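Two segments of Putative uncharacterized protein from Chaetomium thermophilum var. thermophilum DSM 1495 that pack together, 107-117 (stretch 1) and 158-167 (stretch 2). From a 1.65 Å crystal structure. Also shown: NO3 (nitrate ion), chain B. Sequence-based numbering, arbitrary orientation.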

# COMPACT_ATOMS: atom_id res chain seq x y z
N LYS A 107 2.37 -9.11 4.15
CA LYS A 107 2.04 -9.08 5.57
C LYS A 107 2.43 -7.76 6.22
O LYS A 107 1.63 -7.17 6.95
CB LYS A 107 2.75 -10.23 6.35
CG LYS A 107 2.57 -10.12 7.84
CD LYS A 107 3.31 -11.29 8.50
CE LYS A 107 3.20 -11.20 9.98
NZ LYS A 107 4.12 -12.26 10.66
N SER A 108 3.67 -7.30 6.00
CA SER A 108 4.22 -6.22 6.81
C SER A 108 4.60 -5.00 5.95
O SER A 108 4.02 -3.92 6.11
CB SER A 108 5.42 -6.77 7.59
OG SER A 108 5.99 -5.71 8.38
N ARG A 109 5.53 -5.16 5.01
CA ARG A 109 5.96 -4.00 4.22
C ARG A 109 4.81 -3.42 3.36
O ARG A 109 4.52 -2.22 3.42
CB ARG A 109 7.14 -4.38 3.33
CG ARG A 109 8.47 -4.41 4.13
CD ARG A 109 9.51 -5.02 3.28
NE ARG A 109 9.34 -6.49 3.25
CZ ARG A 109 10.29 -7.32 2.81
NH1 ARG A 109 11.44 -6.82 2.35
NH2 ARG A 109 10.09 -8.67 2.84
N SER A 110 4.17 -4.25 2.53
CA SER A 110 3.13 -3.75 1.64
C SER A 110 1.93 -3.24 2.43
O SER A 110 1.28 -2.27 2.03
CB SER A 110 2.66 -4.86 0.64
OG SER A 110 2.32 -6.00 1.39
N VAL A 111 1.60 -3.93 3.53
CA VAL A 111 0.45 -3.55 4.34
C VAL A 111 0.70 -2.18 4.96
O VAL A 111 -0.22 -1.38 5.11
CB VAL A 111 0.19 -4.63 5.41
CG1 VAL A 111 -0.84 -4.23 6.47
CG2 VAL A 111 -0.35 -5.90 4.71
N THR A 112 1.95 -1.94 5.42
CA THR A 112 2.26 -0.61 5.94
C THR A 112 2.03 0.47 4.90
O THR A 112 1.46 1.54 5.20
CB THR A 112 3.71 -0.61 6.44
OG1 THR A 112 3.84 -1.53 7.52
CG2 THR A 112 4.12 0.85 6.89
N ALA A 113 2.45 0.22 3.67
CA ALA A 113 2.21 1.20 2.60
C ALA A 113 0.72 1.43 2.38
O ALA A 113 0.30 2.59 2.19
CB ALA A 113 2.88 0.71 1.31
N ILE A 114 -0.08 0.36 2.39
CA ILE A 114 -1.52 0.52 2.17
C ILE A 114 -2.15 1.28 3.31
O ILE A 114 -2.98 2.16 3.10
CB ILE A 114 -2.17 -0.86 1.99
CG1 ILE A 114 -1.75 -1.32 0.59
CG2 ILE A 114 -3.72 -0.76 2.24
CD1 ILE A 114 -2.33 -2.59 0.18
N ILE A 115 -1.76 0.95 4.56
CA ILE A 115 -2.31 1.66 5.69
C ILE A 115 -1.96 3.15 5.59
O ILE A 115 -2.79 4.01 5.90
CB ILE A 115 -1.82 1.04 7.01
CG1 ILE A 115 -2.48 -0.35 7.19
CG2 ILE A 115 -2.08 2.00 8.19
CD1 ILE A 115 -1.85 -1.00 8.43
N ALA A 116 -0.71 3.48 5.21
CA ALA A 116 -0.36 4.89 5.08
C ALA A 116 -1.28 5.61 4.10
O ALA A 116 -1.66 6.76 4.34
CB ALA A 116 1.09 5.03 4.61
N TYR A 117 -1.60 4.95 2.99
CA TYR A 117 -2.52 5.54 2.02
C TYR A 117 -3.91 5.66 2.61
O TYR A 117 -4.56 6.72 2.46
CB TYR A 117 -2.49 4.67 0.76
CG TYR A 117 -3.67 4.97 -0.16
CD1 TYR A 117 -3.65 6.01 -1.03
CD2 TYR A 117 -4.79 4.15 -0.12
CE1 TYR A 117 -4.77 6.28 -1.85
CE2 TYR A 117 -5.90 4.36 -0.94
CZ TYR A 117 -5.86 5.40 -1.85
OH TYR A 117 -6.96 5.69 -2.64
N NO3 B . 6.66 -8.73 4.29
O1 NO3 B . 5.51 -9.11 4.65
O2 NO3 B . 7.32 -9.40 3.46
O3 NO3 B . 7.06 -7.59 4.65
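Stretch 2 (158-167) GFMRQLEMWW

Stretch 2 is helical from end to end, part of a longer helix, and it lies beside helix 109-117 running in nearly the same direction. The two axes are inclined by 15° (signed crossing angle -15°) and come within 10.5 Å of each other. The shallow crossing goes with a constant register over one helical turn: Thr 112 lies opposite Phe 159, with CA atoms 6.7 Å apart, and Ala 116 opposite Leu 163, with CA atoms 6.6 Å apart.

Gly 158 makes no contact, and the packing begins with Phe 159, whose CA-to-CB bond points toward stretch 1. Its flat ring reaches the start of the other helix, where CD2 lies 3.4 Å from Ser 108 OG and CE2 lies 3.7 Å from Arg 109 CG, the latter at the ring edge. Its CB rests 3.4 Å from Thr 112 OG1, a hydroxyl that donates a hydrogen bond to Ser 108 O (2.8 Å) and so satisfies its polarity within its own stretch.

The CA-to-CB bond of Met 160 points away, and Arg 161 and Gln 162 also stay clear of the contact. One turn after Phe 159, that of Leu 163 again points toward stretch 1. Its branched end packs against side chains and backbone: CD2 lies 3.6 Å from Thr 112 O. Both methyls lie near Ile 115 CG2 and Thr 112 CG2, closest at CD1 to Ile 115 CG2 and CD2 to Thr 112 CG2 (both 3.8 Å), and CD2 also lies 4.1 Å from Ala 116 CB. The small methyl of Ala 116 accompanies the close backbone approach here.

Glu 164 and Met 165 are out of reach. Trp 166, with chi1 in the t well, then combines a broad apolar surface with a single donor. Its CD1 lies 4.0 Å from Ala 116 CB, and its NE1 donates a hydrogen bond to Ala 116 O (3.1 Å, 153°), with the carbonyl oxygen near the indole plane, where the N-H points. Trp 167 makes no contact with stretch 1.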

# COMPACT_ATOMS: atom_id res chain seq x y z
N GLY A 158 8.11 -1.83 14.53
CA GLY A 158 8.70 -0.56 14.13
C GLY A 158 7.86 0.14 13.07
O GLY A 158 7.71 1.39 13.10
N PHE A 159 7.37 -0.61 12.10
CA PHE A 159 6.46 -0.03 11.13
C PHE A 159 5.20 0.49 11.80
O PHE A 159 4.66 1.54 11.39
CB PHE A 159 6.09 -1.08 10.07
CG PHE A 159 7.24 -1.46 9.17
CD1 PHE A 159 8.43 -0.73 9.17
CD2 PHE A 159 7.09 -2.52 8.28
CE1 PHE A 159 9.49 -1.09 8.35
CE2 PHE A 159 8.11 -2.90 7.44
CZ PHE A 159 9.32 -2.21 7.46
N MET A 160 4.67 -0.24 12.80
CA MET A 160 3.48 0.26 13.50
C MET A 160 3.78 1.60 14.16
O MET A 160 2.96 2.53 14.06
CB MET A 160 3.00 -0.76 14.55
CG MET A 160 2.47 -2.04 13.87
SD MET A 160 0.96 -1.85 12.92
CE MET A 160 -0.19 -1.70 14.26
N ARG A 161 4.93 1.71 14.82
CA ARG A 161 5.32 2.99 15.43
C ARG A 161 5.42 4.09 14.38
O ARG A 161 5.01 5.23 14.64
CB ARG A 161 6.67 2.87 16.17
CG ARG A 161 6.54 1.97 17.37
CD ARG A 161 7.84 1.91 18.24
NE ARG A 161 9.07 1.51 17.54
CZ ARG A 161 9.58 0.26 17.58
NH1 ARG A 161 10.73 -0.04 16.96
NH2 ARG A 161 8.92 -0.72 18.21
N GLN A 162 6.00 3.79 13.22
CA GLN A 162 6.16 4.83 12.20
C GLN A 162 4.84 5.24 11.60
O GLN A 162 4.69 6.37 11.18
CB GLN A 162 7.12 4.34 11.10
CG GLN A 162 8.54 4.09 11.69
CD GLN A 162 9.53 3.47 10.75
OE1 GLN A 162 10.11 2.41 11.07
NE2 GLN A 162 9.86 4.16 9.71
N LEU A 163 3.89 4.30 11.49
CA LEU A 163 2.55 4.69 11.04
C LEU A 163 1.88 5.62 12.03
O LEU A 163 1.11 6.51 11.64
CB LEU A 163 1.68 3.44 10.83
CG LEU A 163 2.09 2.67 9.58
CD1 LEU A 163 1.36 1.29 9.62
CD2 LEU A 163 1.72 3.41 8.28
N GLU A 164 2.14 5.43 13.33
CA GLU A 164 1.62 6.37 14.32
C GLU A 164 2.27 7.73 14.13
O GLU A 164 1.59 8.76 14.19
CB GLU A 164 1.84 5.86 15.75
CG GLU A 164 0.98 4.63 16.12
CD GLU A 164 1.47 3.94 17.41
OE1 GLU A 164 1.05 2.79 17.63
OE2 GLU A 164 2.27 4.54 18.14
N MET A 165 3.59 7.74 13.85
CA MET A 165 4.24 9.03 13.51
C MET A 165 3.59 9.67 12.29
O MET A 165 3.32 10.88 12.29
CB MET A 165 5.73 8.82 13.23
CG MET A 165 6.44 8.00 14.23
SD MET A 165 8.23 8.03 14.00
CE MET A 165 8.78 6.93 12.83
N TRP A 166 3.38 8.89 11.24
CA TRP A 166 2.72 9.38 10.02
C TRP A 166 1.39 10.08 10.32
O TRP A 166 1.15 11.23 9.90
CB TRP A 166 2.53 8.16 9.11
CG TRP A 166 1.81 8.41 7.79
CD1 TRP A 166 0.64 7.83 7.36
CD2 TRP A 166 2.26 9.27 6.73
NE1 TRP A 166 0.33 8.30 6.10
CE2 TRP A 166 1.31 9.15 5.67
CE3 TRP A 166 3.39 10.10 6.56
CZ2 TRP A 166 1.44 9.82 4.48
CZ3 TRP A 166 3.52 10.77 5.37
CH2 TRP A 166 2.54 10.62 4.34
N TRP A 167 0.54 9.42 11.10
CA TRP A 167 -0.74 10.01 11.52
C TRP A 167 -0.54 11.30 12.30
O TRP A 167 -1.18 12.34 12.04
CB TRP A 167 -1.49 9.01 12.40
CG TRP A 167 -2.84 9.47 12.93
CD1 TRP A 167 -3.12 9.93 14.17
CD2 TRP A 167 -4.09 9.44 12.22
NE1 TRP A 167 -4.46 10.19 14.29
CE2 TRP A 167 -5.09 9.88 13.11
CE3 TRP A 167 -4.46 9.10 10.91
CZ2 TRP A 167 -6.44 10.01 12.73
CZ3 TRP A 167 -5.80 9.17 10.55
CH2 TRP A 167 -6.76 9.67 11.45